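Local coordinates for SPbeta prophage-derived aminoglycoside N(3')-acetyltransferase-like protein YokD (Bacillus subtilis, PDB 2NYG) that binds coenzyme A and, as a homodimeric member of the antibiotic N-acetyltransferase family, probably transfers acetyl groups and may contribute to antibiotic resistance, at residues A[15-23]-A[51-59]; A[67-75]-A[106-116]. All blocks are in the same frame, centred on the assembly; numbering follows the deposited sequence.

Interaction 1: residues A[15-23]-A[51-59]; sequences KQSITEDLK and AVIQALIDV
The flat end groups of Q54 and D58 flank the aliphatic chain of K15. This is knobs-into-holes packing of two helices, with K15 as one knob. K15 CD lies off one face of the Q54 amide, 3.9 Å from OE1. A water approaches from that same face, tilted from the amide plane. It donates to Q54 OE1 and accepts from K15 NZ. The amide nitrogen of Q54 bonds to Y122 OH. The D58 carboxylate turns OD2 toward K15 CE, which sits tilted out of its plane. K15 NZ is 4.4 Å from D58 OD2, so the charges probably attract without forming a salt bridge.

The helix axes approach to 8.4 Å and cross at -46°. Helix 48-60 is the connecting helix of a beta-alpha-beta crossover between parallel strands 32-37 and 65-69, and helix 15-25 lies beside it. K15 is set among A51, Q54, A55 and D58. Its CG is trans to the backbone N (chi1 -178°), which lays the chain over this hole before it bends at chi3. A55 is the knob in return, among K15, I18, T19 and L22. The small methyl lets the backbones come close. I18 CG2 touches A55 CB at 3.6 Å, while I18 CD1 reaches V52 CG2. L22 spans the next turn, with CD1 over the A55 carbonyl and CB against V59. I18 and L22 also touch V242 of strand 238-242. On another side, A51 and Q54 pack on P99 and Y105 of the second subunit.

No hydrogen bond joins the helices directly. T19 turns its hydroxyl back on its own helix. OG1 donates to K15 O at 2.7 Å from above the carbonyl plane, and T19 N bonds that oxygen from the opposite face. T19 CG2 meets V59 CG2 at 3.7 Å.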
ATOM      1  N   LYS A  15      18.185   2.662   6.811  1.00 34.45           N
ATOM      2  CA  LYS A  15      17.571   2.156   8.020  1.00 36.63           C
ATOM      3  C   LYS A  15      18.423   2.551   9.217  1.00 38.00           C
ATOM      4  O   LYS A  15      17.924   3.024  10.222  1.00 36.90           O
ATOM      5  CB  LYS A  15      17.478   0.634   7.967  1.00 37.46           C
ATOM      6  CG  LYS A  15      16.792   0.032   9.176  1.00 40.80           C
ATOM      7  CD  LYS A  15      16.826  -1.480   9.137  1.00 44.57           C
ATOM      8  CE  LYS A  15      18.245  -1.996   9.327  1.00 46.66           C
ATOM      9  NZ  LYS A  15      18.332  -3.469   9.135  1.00 49.67           N
ATOM     10  N   GLN A  16      19.725   2.365   9.080  1.00 38.57           N
ATOM     11  CA  GLN A  16      20.674   2.671  10.139  1.00 40.15           C
ATOM     12  C   GLN A  16      20.831   4.152  10.441  1.00 38.06           C
ATOM     13  O   GLN A  16      20.930   4.543  11.604  1.00 37.03           O
ATOM     14  CB  GLN A  16      22.043   2.106   9.775  1.00 43.66           C
ATOM     15  CG  GLN A  16      23.116   2.296  10.840  1.00 50.19           C
ATOM     16  CD  GLN A  16      24.509   2.047  10.287  1.00 55.93           C
ATOM     17  OE1 GLN A  16      24.691   1.178   9.431  1.00 58.66           O
ATOM     18  NE2 GLN A  16      25.496   2.804  10.783  1.00 58.01           N
ATOM     19  N   SER A  17      20.885   4.975   9.399  1.00 34.66           N
ATOM     20  CA  SER A  17      21.059   6.400   9.609  1.00 32.09           C
ATOM     21  C   SER A  17      19.772   6.994  10.149  1.00 31.21           C
ATOM     22  O   SER A  17      19.804   7.985  10.869  1.00 29.78           O
ATOM     23  CB  SER A  17      21.468   7.106   8.313  1.00 30.59           C
ATOM     24  OG  SER A  17      20.345   7.374   7.505  1.00 31.81           O
ATOM     25  N   ILE A  18      18.643   6.391   9.785  1.00 28.73           N
ATOM     26  CA  ILE A  18      17.357   6.860  10.271  1.00 29.06           C
ATOM     27  C   ILE A  18      17.221   6.359  11.701  1.00 28.29           C
ATOM     28  O   ILE A  18      16.660   7.040  12.549  1.00 30.66           O
ATOM     29  CB  ILE A  18      16.169   6.336   9.399  1.00 28.51           C
ATOM     30  CG1 ILE A  18      16.130   7.086   8.073  1.00 29.18           C
ATOM     31  CG2 ILE A  18      14.850   6.530  10.105  1.00 22.79           C
ATOM     32  CD1 ILE A  18      14.978   6.666   7.161  1.00 30.13           C
ATOM     33  N   THR A  19      17.742   5.168  11.969  1.00 28.91           N
ATOM     34  CA  THR A  19      17.686   4.613  13.309  1.00 28.35           C
ATOM     35  C   THR A  19      18.471   5.541  14.216  1.00 30.20           C
ATOM     36  O   THR A  19      18.042   5.866  15.322  1.00 31.93           O
ATOM     37  CB  THR A  19      18.316   3.214  13.387  1.00 28.28           C
ATOM     38  OG1 THR A  19      17.467   2.273  12.735  1.00 33.31           O
ATOM     39  CG2 THR A  19      18.448   2.776  14.804  1.00 28.66           C
ATOM     40  N   GLU A  20      19.625   5.982  13.738  1.00 30.93           N
ATOM     41  CA  GLU A  20      20.461   6.858  14.525  1.00 31.48           C
ATOM     42  C   GLU A  20      19.724   8.154  14.818  1.00 32.18           C
ATOM     43  O   GLU A  20      19.601   8.540  15.967  1.00 32.21           O
ATOM     44  CB  GLU A  20      21.794   7.125  13.789  1.00 31.58           C
ATOM     45  N   ASP A  21      19.219   8.815  13.781  1.00 33.02           N
ATOM     46  CA  ASP A  21      18.503  10.074  13.950  1.00 34.01           C
ATOM     47  C   ASP A  21      17.339   9.940  14.894  1.00 35.35           C
ATOM     48  O   ASP A  21      17.091  10.816  15.700  1.00 39.06           O
ATOM     49  CB  ASP A  21      17.971  10.598  12.621  1.00 33.28           C
ATOM     50  CG  ASP A  21      19.055  10.785  11.594  1.00 36.65           C
ATOM     51  OD1 ASP A  21      20.155  11.252  11.944  1.00 38.21           O
ATOM     52  OD2 ASP A  21      18.804  10.473  10.416  1.00 40.10           O
ATOM     53  N   LEU A  22      16.606   8.845  14.798  1.00 35.65           N
ATOM     54  CA  LEU A  22      15.472   8.664  15.681  1.00 36.53           C
ATOM     55  C   LEU A  22      15.915   8.651  17.138  1.00 36.45           C
ATOM     56  O   LEU A  22      15.250   9.245  17.991  1.00 36.30           O
ATOM     57  CB  LEU A  22      14.733   7.372  15.340  1.00 34.74           C
ATOM     58  CG  LEU A  22      13.924   7.413  14.043  1.00 34.73           C
ATOM     59  CD1 LEU A  22      13.388   6.026  13.746  1.00 33.05           C
ATOM     60  CD2 LEU A  22      12.792   8.408  14.165  1.00 30.56           C
ATOM     61  N   LYS A  23      17.034   7.985  17.422  1.00 34.97           N
ATOM     62  CA  LYS A  23      17.540   7.917  18.788  1.00 35.96           C
ATOM     63  C   LYS A  23      18.051   9.292  19.262  1.00 36.34           C
ATOM     64  O   LYS A  23      17.828   9.689  20.400  1.00 35.88           O
ATOM     65  CB  LYS A  23      18.656   6.870  18.893  1.00 34.40           C
ATOM     66  CG  LYS A  23      18.223   5.425  18.673  1.00 36.95           C
ATOM     67  CD  LYS A  23      19.419   4.470  18.791  1.00 35.61           C
ATOM     68  CE  LYS A  23      19.038   3.000  18.674  1.00 36.33           C
ATOM     69  NZ  LYS A  23      18.250   2.526  19.845  1.00 40.22           N
ATOM     70  N   ALA A  51      12.295   0.584   4.983  1.00 27.48           N
ATOM     71  CA  ALA A  51      13.475   0.950   5.738  1.00 26.14           C
ATOM     72  C   ALA A  51      13.112   1.887   6.891  1.00 29.81           C
ATOM     73  O   ALA A  51      13.760   1.879   7.939  1.00 31.04           O
ATOM     74  CB  ALA A  51      14.490   1.614   4.825  1.00 24.72           C
ATOM     75  N   VAL A  52      12.076   2.699   6.703  1.00 28.48           N
ATOM     76  CA  VAL A  52      11.684   3.622   7.748  1.00 27.80           C
ATOM     77  C   VAL A  52      10.934   2.852   8.810  1.00 28.55           C
ATOM     78  O   VAL A  52      11.101   3.112   9.992  1.00 30.29           O
ATOM     79  CB  VAL A  52      10.802   4.793   7.194  1.00 28.09           C
ATOM     80  CG1 VAL A  52      10.429   5.777   8.316  1.00 25.06           C
ATOM     81  CG2 VAL A  52      11.568   5.536   6.112  1.00 28.56           C
ATOM     82  N   ILE A  53      10.123   1.892   8.388  1.00 26.79           N
ATOM     83  CA  ILE A  53       9.354   1.091   9.325  1.00 27.01           C
ATOM     84  C   ILE A  53      10.258   0.254  10.226  1.00 28.84           C
ATOM     85  O   ILE A  53      10.011   0.113  11.412  1.00 28.49           O
ATOM     86  CB  ILE A  53       8.414   0.134   8.592  1.00 27.07           C
ATOM     87  CG1 ILE A  53       7.399   0.925   7.775  1.00 28.86           C
ATOM     88  CG2 ILE A  53       7.733  -0.790   9.591  1.00 25.92           C
ATOM     89  CD1 ILE A  53       6.566   0.063   6.878  1.00 28.22           C
ATOM     90  N   GLN A  54      11.312  -0.304   9.651  1.00 30.15           N
ATOM     91  CA  GLN A  54      12.225  -1.140  10.403  1.00 29.68           C
ATOM     92  C   GLN A  54      13.072  -0.313  11.351  1.00 30.20           C
ATOM     93  O   GLN A  54      13.457  -0.773  12.420  1.00 29.78           O
ATOM     94  CB  GLN A  54      13.085  -1.921   9.428  1.00 26.48           C
ATOM     95  CG  GLN A  54      12.225  -2.647   8.432  1.00 26.42           C
ATOM     96  CD  GLN A  54      13.015  -3.472   7.458  1.00 30.06           C
ATOM     97  OE1 GLN A  54      14.021  -3.022   6.914  1.00 30.75           O
ATOM     98  NE2 GLN A  54      12.553  -4.685   7.215  1.00 29.74           N
ATOM     99  N   ALA A  55      13.351   0.919  10.953  1.00 30.67           N
ATOM    100  CA  ALA A  55      14.137   1.814  11.780  1.00 30.97           C
ATOM    101  C   ALA A  55      13.289   2.163  12.999  1.00 31.13           C
ATOM    102  O   ALA A  55      13.799   2.323  14.105  1.00 35.38           O
ATOM    103  CB  ALA A  55      14.500   3.072  10.994  1.00 28.39           C
ATOM    104  N   LEU A  56      11.987   2.270  12.797  1.00 29.95           N
ATOM    105  CA  LEU A  56      11.095   2.582  13.893  1.00 30.05           C
ATOM    106  C   LEU A  56      11.038   1.407  14.838  1.00 31.05           C
ATOM    107  O   LEU A  56      11.058   1.573  16.059  1.00 32.06           O
ATOM    108  CB  LEU A  56       9.695   2.912  13.362  1.00 30.11           C
ATOM    109  CG  LEU A  56       9.502   4.395  13.042  1.00 30.50           C
ATOM    110  CD1 LEU A  56       8.403   4.596  12.019  1.00 26.72           C
ATOM    111  CD2 LEU A  56       9.204   5.127  14.337  1.00 27.66           C
ATOM    112  N   ILE A  57      10.979   0.214  14.262  1.00 30.46           N
ATOM    113  CA  ILE A  57      10.921  -1.014  15.043  1.00 32.36           C
ATOM    114  C   ILE A  57      12.241  -1.259  15.785  1.00 34.83           C
ATOM    115  O   ILE A  57      12.255  -1.666  16.950  1.00 34.02           O
ATOM    116  CB  ILE A  57      10.554  -2.203  14.124  1.00 28.56           C
ATOM    117  CG1 ILE A  57       9.074  -2.103  13.765  1.00 24.42           C
ATOM    118  CG2 ILE A  57      10.854  -3.509  14.794  1.00 28.04           C
ATOM    119  CD1 ILE A  57       8.536  -3.211  12.938  1.00 24.35           C
ATOM    120  N   ASP A  58      13.347  -0.974  15.111  1.00 35.92           N
ATOM    121  CA  ASP A  58      14.660  -1.157  15.699  1.00 37.98           C
ATOM    122  C   ASP A  58      14.837  -0.299  16.928  1.00 39.71           C
ATOM    123  O   ASP A  58      15.437  -0.718  17.920  1.00 40.93           O
ATOM    124  CB  ASP A  58      15.740  -0.798  14.686  1.00 39.32           C
ATOM    125  CG  ASP A  58      16.050  -1.932  13.755  1.00 39.29           C
ATOM    126  OD1 ASP A  58      15.220  -2.871  13.683  1.00 35.39           O
ATOM    127  OD2 ASP A  58      17.118  -1.876  13.100  1.00 39.92           O
ATOM    128  N   VAL A  59      14.302   0.912  16.863  1.00 40.26           N
ATOM    129  CA  VAL A  59      14.442   1.824  17.967  1.00 38.14           C
ATOM    130  C   VAL A  59      13.495   1.474  19.092  1.00 41.14           C
ATOM    131  O   VAL A  59      13.929   1.210  20.214  1.00 42.84           O
ATOM    132  CB  VAL A  59      14.211   3.265  17.500  1.00 36.74           C
ATOM    133  CG1 VAL A  59      14.353   4.226  18.668  1.00 32.90           C
ATOM    134  CG2 VAL A  59      15.212   3.610  16.411  1.00 34.30           C
TER
HETATM  135  O   HOH W   1      16.866  -3.863   6.703  1.00 17.22           O

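Interaction 2: residues A[67-75]-A[106-116]; sequences VMPSQSVEL and TPTTRGMGQIV. With COA (coenzyme A), chain G.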
ATOM      1  N   VAL A  67       2.137   3.020  16.878  1.00 31.08           N
ATOM      2  CA  VAL A  67       0.776   3.169  16.393  1.00 30.12           C
ATOM      3  C   VAL A  67       0.732   4.226  15.291  1.00 30.77           C
ATOM      4  O   VAL A  67       1.519   5.179  15.291  1.00 31.72           O
ATOM      5  CB  VAL A  67      -0.189   3.606  17.540  1.00 29.68           C
ATOM      6  CG1 VAL A  67      -1.602   3.743  17.009  1.00 29.27           C
ATOM      7  CG2 VAL A  67      -0.150   2.606  18.677  1.00 26.31           C
ATOM      8  N   MET A  68      -0.182   4.046  14.347  1.00 28.56           N
ATOM      9  CA  MET A  68      -0.336   4.996  13.270  1.00 28.04           C
ATOM     10  C   MET A  68      -1.796   5.077  12.928  1.00 28.01           C
ATOM     11  O   MET A  68      -2.524   4.102  13.066  1.00 27.80           O
ATOM     12  CB  MET A  68       0.428   4.557  12.021  1.00 29.08           C
ATOM     13  CG  MET A  68       1.925   4.572  12.146  1.00 31.02           C
ATOM     14  SD  MET A  68       2.734   4.225  10.576  1.00 32.79           S
ATOM     15  CE  MET A  68       4.258   3.478  11.110  1.00 32.37           C
ATOM     16  N   PRO A  69      -2.247   6.249  12.473  1.00 28.51           N
ATOM     17  CA  PRO A  69      -3.643   6.432  12.100  1.00 26.70           C
ATOM     18  C   PRO A  69      -3.770   5.836  10.712  1.00 27.25           C
ATOM     19  O   PRO A  69      -2.902   6.039   9.873  1.00 27.62           O
ATOM     20  CB  PRO A  69      -3.795   7.945  12.128  1.00 26.67           C
ATOM     21  CG  PRO A  69      -2.488   8.400  11.624  1.00 30.02           C
ATOM     22  CD  PRO A  69      -1.505   7.516  12.356  1.00 28.34           C
ATOM     23  N   SER A  70      -4.830   5.078  10.466  1.00 29.83           N
ATOM     24  CA  SER A  70      -5.007   4.457   9.155  1.00 30.75           C
ATOM     25  C   SER A  70      -6.410   4.662   8.624  1.00 32.43           C
ATOM     26  O   SER A  70      -7.069   3.719   8.193  1.00 32.31           O
ATOM     27  CB  SER A  70      -4.705   2.966   9.246  1.00 30.66           C
ATOM     28  OG  SER A  70      -5.456   2.366  10.284  1.00 32.15           O
ATOM     29  N   GLN A  71      -6.841   5.918   8.649  1.00 35.24           N
ATOM     30  CA  GLN A  71      -8.161   6.351   8.198  1.00 35.33           C
ATOM     31  C   GLN A  71      -8.518   6.036   6.749  1.00 35.16           C
ATOM     32  O   GLN A  71      -7.678   6.066   5.861  1.00 34.16           O
ATOM     33  CB  GLN A  71      -8.296   7.855   8.424  1.00 34.59           C
ATOM     34  CG  GLN A  71      -8.157   8.270   9.877  1.00 36.84           C
ATOM     35  CD  GLN A  71      -8.002   9.763  10.015  1.00 38.85           C
ATOM     36  OE1 GLN A  71      -8.357  10.507   9.104  1.00 40.60           O
ATOM     37  NE2 GLN A  71      -7.480  10.214  11.152  1.00 36.70           N
ATOM     38  N   SER A  72      -9.795   5.749   6.534  1.00 36.12           N
ATOM     39  CA  SER A  72     -10.339   5.432   5.227  1.00 37.86           C
ATOM     40  C   SER A  72     -11.628   6.251   5.087  1.00 39.61           C
ATOM     41  O   SER A  72     -12.731   5.719   4.878  1.00 38.37           O
ATOM     42  CB  SER A  72     -10.629   3.932   5.137  1.00 38.25           C
ATOM     43  OG  SER A  72     -11.377   3.488   6.259  1.00 38.56           O
ATOM     44  N   VAL A  73     -11.444   7.561   5.221  1.00 40.32           N
ATOM     45  CA  VAL A  73     -12.497   8.561   5.156  1.00 41.22           C
ATOM     46  C   VAL A  73     -13.408   8.481   3.931  1.00 41.01           C
ATOM     47  O   VAL A  73     -14.536   8.956   3.979  1.00 40.95           O
ATOM     48  CB  VAL A  73     -11.862   9.962   5.239  1.00 42.18           C
ATOM     49  CG1 VAL A  73     -12.926  11.033   5.232  1.00 48.66           C
ATOM     50  CG2 VAL A  73     -11.041  10.068   6.502  1.00 43.28           C
ATOM     51  N   GLU A  74     -12.925   7.875   2.847  1.00 40.28           N
ATOM     52  CA  GLU A  74     -13.695   7.743   1.605  1.00 39.53           C
ATOM     53  C   GLU A  74     -14.939   6.862   1.717  1.00 40.53           C
ATOM     54  O   GLU A  74     -15.822   6.908   0.860  1.00 39.47           O
ATOM     55  CB  GLU A  74     -12.809   7.196   0.486  1.00 41.37           C
ATOM     56  CG  GLU A  74     -11.700   8.135   0.063  1.00 42.52           C
ATOM     57  CD  GLU A  74     -10.393   7.828   0.737  1.00 43.41           C
ATOM     58  OE1 GLU A  74     -10.395   7.130   1.771  1.00 41.47           O
ATOM     59  OE2 GLU A  74      -9.359   8.298   0.227  1.00 45.87           O
ATOM     60  N   LEU A  75     -15.001   6.050   2.767  1.00 40.77           N
ATOM     61  CA  LEU A  75     -16.138   5.165   2.987  1.00 41.97           C
ATOM     62  C   LEU A  75     -17.242   5.892   3.753  1.00 43.82           C
ATOM     63  O   LEU A  75     -17.784   5.391   4.739  1.00 42.42           O
ATOM     64  CB  LEU A  75     -15.694   3.915   3.756  1.00 41.76           C
ATOM     65  CG  LEU A  75     -15.261   2.696   2.930  1.00 42.18           C
ATOM     66  CD1 LEU A  75     -13.990   2.987   2.169  1.00 40.62           C
ATOM     67  CD2 LEU A  75     -15.065   1.517   3.854  1.00 41.88           C
ATOM     68  N   THR A 106      -9.219  -2.520   3.211  1.00 38.23           N
ATOM     69  CA  THR A 106      -9.630  -1.165   2.836  1.00 37.74           C
ATOM     70  C   THR A 106      -8.474  -0.160   2.840  1.00 38.11           C
ATOM     71  O   THR A 106      -8.011   0.280   3.892  1.00 38.29           O
ATOM     72  CB  THR A 106     -10.750  -0.649   3.750  1.00 37.66           C
ATOM     73  OG1 THR A 106     -11.860  -1.559   3.705  1.00 37.67           O
ATOM     74  CG2 THR A 106     -11.204   0.729   3.291  1.00 34.90           C
ATOM     75  N   PRO A 107      -8.011   0.237   1.649  1.00 37.84           N
ATOM     76  CA  PRO A 107      -6.903   1.191   1.530  1.00 38.43           C
ATOM     77  C   PRO A 107      -7.063   2.491   2.333  1.00 40.90           C
ATOM     78  O   PRO A 107      -8.137   3.091   2.371  1.00 41.41           O
ATOM     79  CB  PRO A 107      -6.822   1.431   0.023  1.00 36.83           C
ATOM     80  CG  PRO A 107      -8.230   1.218  -0.431  1.00 34.75           C
ATOM     81  CD  PRO A 107      -8.664   0.015   0.347  1.00 35.46           C
ATOM     82  N   THR A 108      -5.984   2.919   2.980  1.00 42.74           N
ATOM     83  CA  THR A 108      -6.005   4.154   3.763  1.00 43.55           C
ATOM     84  C   THR A 108      -6.130   5.343   2.829  1.00 45.99           C
ATOM     85  O   THR A 108      -5.759   5.273   1.659  1.00 46.15           O
ATOM     86  CB  THR A 108      -4.707   4.381   4.567  1.00 41.92           C
ATOM     87  OG1 THR A 108      -3.603   4.474   3.665  1.00 42.42           O
ATOM     88  CG2 THR A 108      -4.459   3.259   5.534  1.00 41.47           C
ATOM     89  N   THR A 109      -6.643   6.443   3.369  1.00 49.41           N
ATOM     90  CA  THR A 109      -6.811   7.681   2.623  1.00 50.58           C
ATOM     91  C   THR A 109      -5.425   8.194   2.249  1.00 51.04           C
ATOM     92  O   THR A 109      -4.518   8.210   3.072  1.00 51.37           O
ATOM     93  CB  THR A 109      -7.559   8.721   3.480  1.00 51.26           C
ATOM     94  OG1 THR A 109      -8.804   8.157   3.909  1.00 52.22           O
ATOM     95  CG2 THR A 109      -7.831   9.993   2.691  1.00 49.48           C
ATOM     96  N   ARG A 110      -5.278   8.614   1.000  1.00 53.51           N
ATOM     97  CA  ARG A 110      -4.005   9.100   0.474  1.00 54.18           C
ATOM     98  C   ARG A 110      -3.217  10.040   1.395  1.00 52.03           C
ATOM     99  O   ARG A 110      -1.988   9.969   1.469  1.00 51.73           O
ATOM    100  CB  ARG A 110      -4.241   9.783  -0.875  1.00 58.22           C
ATOM    101  CG  ARG A 110      -5.342   9.157  -1.726  1.00 64.93           C
ATOM    102  CD  ARG A 110      -5.310   7.632  -1.710  1.00 70.32           C
ATOM    103  NE  ARG A 110      -4.061   7.060  -2.215  1.00 74.64           N
ATOM    104  CZ  ARG A 110      -3.756   6.917  -3.502  1.00 76.10           C
ATOM    105  NH1 ARG A 110      -4.609   7.310  -4.441  1.00 76.95           N
ATOM    106  NH2 ARG A 110      -2.604   6.354  -3.846  1.00 76.06           N
ATOM    107  N   GLY A 111      -3.925  10.923   2.087  1.00 49.55           N
ATOM    108  CA  GLY A 111      -3.264  11.859   2.977  1.00 45.46           C
ATOM    109  C   GLY A 111      -2.519  11.241   4.148  1.00 44.07           C
ATOM    110  O   GLY A 111      -1.681  11.907   4.745  1.00 43.28           O
ATOM    111  N   MET A 112      -2.816   9.984   4.478  1.00 42.12           N
ATOM    112  CA  MET A 112      -2.158   9.296   5.596  1.00 41.16           C
ATOM    113  C   MET A 112      -0.687   8.968   5.328  1.00 39.54           C
ATOM    114  O   MET A 112       0.087   8.739   6.254  1.00 36.45           O
ATOM    115  CB  MET A 112      -2.898   8.002   5.935  1.00 43.34           C
ATOM    116  CG  MET A 112      -4.331   8.207   6.337  1.00 45.63           C
ATOM    117  SD  MET A 112      -4.473   9.210   7.813  1.00 48.78           S
ATOM    118  CE  MET A 112      -5.144   8.088   8.883  1.00 44.22           C
ATOM    119  N   GLY A 113      -0.314   8.928   4.056  1.00 38.30           N
ATOM    120  CA  GLY A 113       1.066   8.647   3.714  1.00 39.40           C
ATOM    121  C   GLY A 113       1.352   7.240   3.235  1.00 39.36           C
ATOM    122  O   GLY A 113       0.611   6.311   3.535  1.00 39.85           O
ATOM    123  N   GLN A 114       2.437   7.091   2.484  1.00 39.84           N
ATOM    124  CA  GLN A 114       2.841   5.804   1.958  1.00 40.74           C
ATOM    125  C   GLN A 114       3.272   4.855   3.064  1.00 39.51           C
ATOM    126  O   GLN A 114       2.919   3.675   3.051  1.00 40.48           O
ATOM    127  CB  GLN A 114       3.973   5.993   0.949  1.00 45.25           C
ATOM    128  CG  GLN A 114       3.476   6.556  -0.373  1.00 54.58           C
ATOM    129  CD  GLN A 114       4.532   6.600  -1.452  1.00 58.99           C
ATOM    130  OE1 GLN A 114       5.615   6.017  -1.315  1.00 61.95           O
ATOM    131  NE2 GLN A 114       4.208   7.289  -2.550  1.00 63.18           N
ATOM    132  N   ILE A 115       4.041   5.366   4.020  1.00 35.63           N
ATOM    133  CA  ILE A 115       4.513   4.555   5.131  1.00 32.48           C
ATOM    134  C   ILE A 115       3.368   3.864   5.869  1.00 33.83           C
ATOM    135  O   ILE A 115       3.447   2.677   6.179  1.00 35.22           O
ATOM    136  CB  ILE A 115       5.321   5.400   6.106  1.00 28.87           C
ATOM    137  CG1 ILE A 115       6.683   5.702   5.494  1.00 28.43           C
ATOM    138  CG2 ILE A 115       5.486   4.678   7.422  1.00 26.95           C
ATOM    139  CD1 ILE A 115       7.416   6.871   6.134  1.00 27.99           C
ATOM    140  N   VAL A 116       2.301   4.601   6.147  1.00 33.21           N
ATOM    141  CA  VAL A 116       1.158   4.021   6.838  1.00 33.59           C
ATOM    142  C   VAL A 116       0.478   2.973   5.978  1.00 33.89           C
ATOM    143  O   VAL A 116       0.011   1.957   6.481  1.00 34.57           O
ATOM    144  CB  VAL A 116       0.111   5.093   7.207  1.00 34.90           C
ATOM    145  CG1 VAL A 116      -1.188   4.433   7.646  1.00 34.15           C
ATOM    146  CG2 VAL A 116       0.646   5.969   8.323  1.00 34.38           C
TER
HETATM  147  N1A COA G 301      12.770   8.369  -0.102  1.00 54.22           N
HETATM  148  C2A COA G 301      12.062   9.573  -0.007  1.00 51.57           C
HETATM  149  N3A COA G 301      10.883   9.713  -0.710  1.00 50.57           N
HETATM  150  C4A COA G 301      10.408   8.687  -1.499  1.00 51.38           C
HETATM  151  C5A COA G 301      11.083   7.458  -1.619  1.00 53.01           C
HETATM  152  C6A COA G 301      12.288   7.304  -0.913  1.00 53.88           C
HETATM  153  N6A COA G 301      12.975   6.171  -0.988  1.00 53.62           N
HETATM  154  N7A COA G 301      10.369   6.652  -2.459  1.00 52.73           N
HETATM  155  C8A COA G 301       9.265   7.350  -2.860  1.00 52.16           C
HETATM  156  N9A COA G 301       9.299   8.623  -2.254  1.00 52.08           N
HETATM  157  C1B COA G 301       8.354   9.759  -2.368  1.00 53.43           C
HETATM  158  C2B COA G 301       7.370   9.758  -3.574  1.00 55.92           C
HETATM  159  O2B COA G 301       7.986  10.040  -4.849  1.00 52.43           O
HETATM  160  C3B COA G 301       6.362  10.816  -3.163  1.00 57.72           C
HETATM  161  O3B COA G 301       6.959  12.066  -3.626  1.00 64.29           O
HETATM  162  P3B COA G 301       6.194  13.205  -4.513  1.00 68.04           P
HETATM  163  O7A COA G 301       4.720  12.797  -4.755  1.00 68.68           O
HETATM  164  O8A COA G 301       6.833  13.301  -5.878  1.00 68.49           O
HETATM  165  O9A COA G 301       6.310  14.524  -3.792  1.00 66.83           O
HETATM  166  C4B COA G 301       6.295  10.705  -1.615  1.00 55.95           C
HETATM  167  O4B COA G 301       7.521  10.042  -1.229  1.00 55.01           O
HETATM  168  C5B COA G 301       5.082   9.876  -1.073  1.00 51.41           C
HETATM  169  O5B COA G 301       5.197   9.889   0.381  1.00 48.30           O
HETATM  170  P1A COA G 301       3.929  10.221   1.275  1.00 44.27           P
HETATM  171  O1A COA G 301       4.281  10.212   2.727  1.00 46.02           O
HETATM  172  O2A COA G 301       2.797   9.229   0.976  1.00 46.50           O
HETATM  173  O3A COA G 301       3.518  11.615   0.739  1.00 48.96           O
HETATM  174  P2A COA G 301       4.223  13.017   1.079  1.00 50.55           P
HETATM  175  O4A COA G 301       4.696  13.613  -0.198  1.00 52.13           O
HETATM  176  O5A COA G 301       5.390  12.896   2.055  1.00 51.41           O
HETATM  177  O6A COA G 301       2.944  13.758   1.764  1.00 53.90           O
HETATM  178  CBP COA G 301       1.525  13.574   3.856  1.00 54.49           C
HETATM  179  CCP COA G 301       2.871  13.971   3.179  1.00 55.10           C
HETATM  180  CDP COA G 301       0.365  13.605   2.832  1.00 51.86           C
HETATM  181  CEP COA G 301       1.735  12.167   4.462  1.00 54.17           C
HETATM  182  CAP COA G 301       1.149  14.690   4.890  1.00 53.93           C
HETATM  183  OAP COA G 301       2.160  15.720   4.793  1.00 54.11           O
HETATM  184  C9P COA G 301       1.060  14.230   6.365  1.00 54.29           C
HETATM  185  O9P COA G 301       1.922  14.848   7.221  1.00 60.05           O
HETATM  186  N8P COA G 301       0.234  13.272   6.861  1.00 53.64           N
HETATM  187  C7P COA G 301       0.358  12.774   8.250  1.00 50.86           C
HETATM  188  C6P COA G 301       0.272  11.257   8.471  1.00 53.75           C
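Q71 and T109 make the central bond. T109 N donates to Q71 O at 2.7 Å, nearly straight at 166° and in the carbonyl plane. T109 OG1 lies beside the same carbonyl and 2.9 Å from E74 OE1. V73 N gives this hydroxyl a weak bond. The type I turn from S72 to L75 brings V73 and E74 round T109.

Apolar groups continue the contact on both sides. L75 CD1 and T106 CG2 meet tip to tip at 3.8 Å. M68 SD passes V116 CG2 at 3.5 Å, the two side chains running in opposite directions. The M112 side chain fills the corner beside P69 and Q71, but the placement of its CE is doubtful.

A second shell fixes these loops. R127 NH2 bonds both S70 O and T106 O, one from each segment. S72 OG bonds P131 O, and T108 OG1 bonds E117 OE1.

Coenzyme A lies along 111-114, on the side away from 67-75. G111 O accepts from COA N8P at 3.2 Å. G113 is the N-cap of helix 114-119, with a positive phi of 102° suited to glycine. Q114 N donates to COA O2A at 2.6 Å. The start of the helix thus meets the pyrophosphate, and its dipole would probably favour that negative charge.

From the N terminus, helix 15-25 comes first. The chain then runs through strand 32-37 and returns as helix 48-60, so interaction 1 closes a loop of 27 residues. Strand 65-69 follows directly. The chain then leaves through a mostly irregular excursion and comes back at 106-116, so interaction 2 closes a loop of 30 residues. The two are in series: they neither nest nor cross. They meet where V52 CG1 packs on I115 CD1 at 3.9 Å, joining helix 48-60 to helix 114-119. Together they tie the paired helices to an inner strand of the seven-stranded sheet and to the coenzyme A site. Both also touch the second subunit.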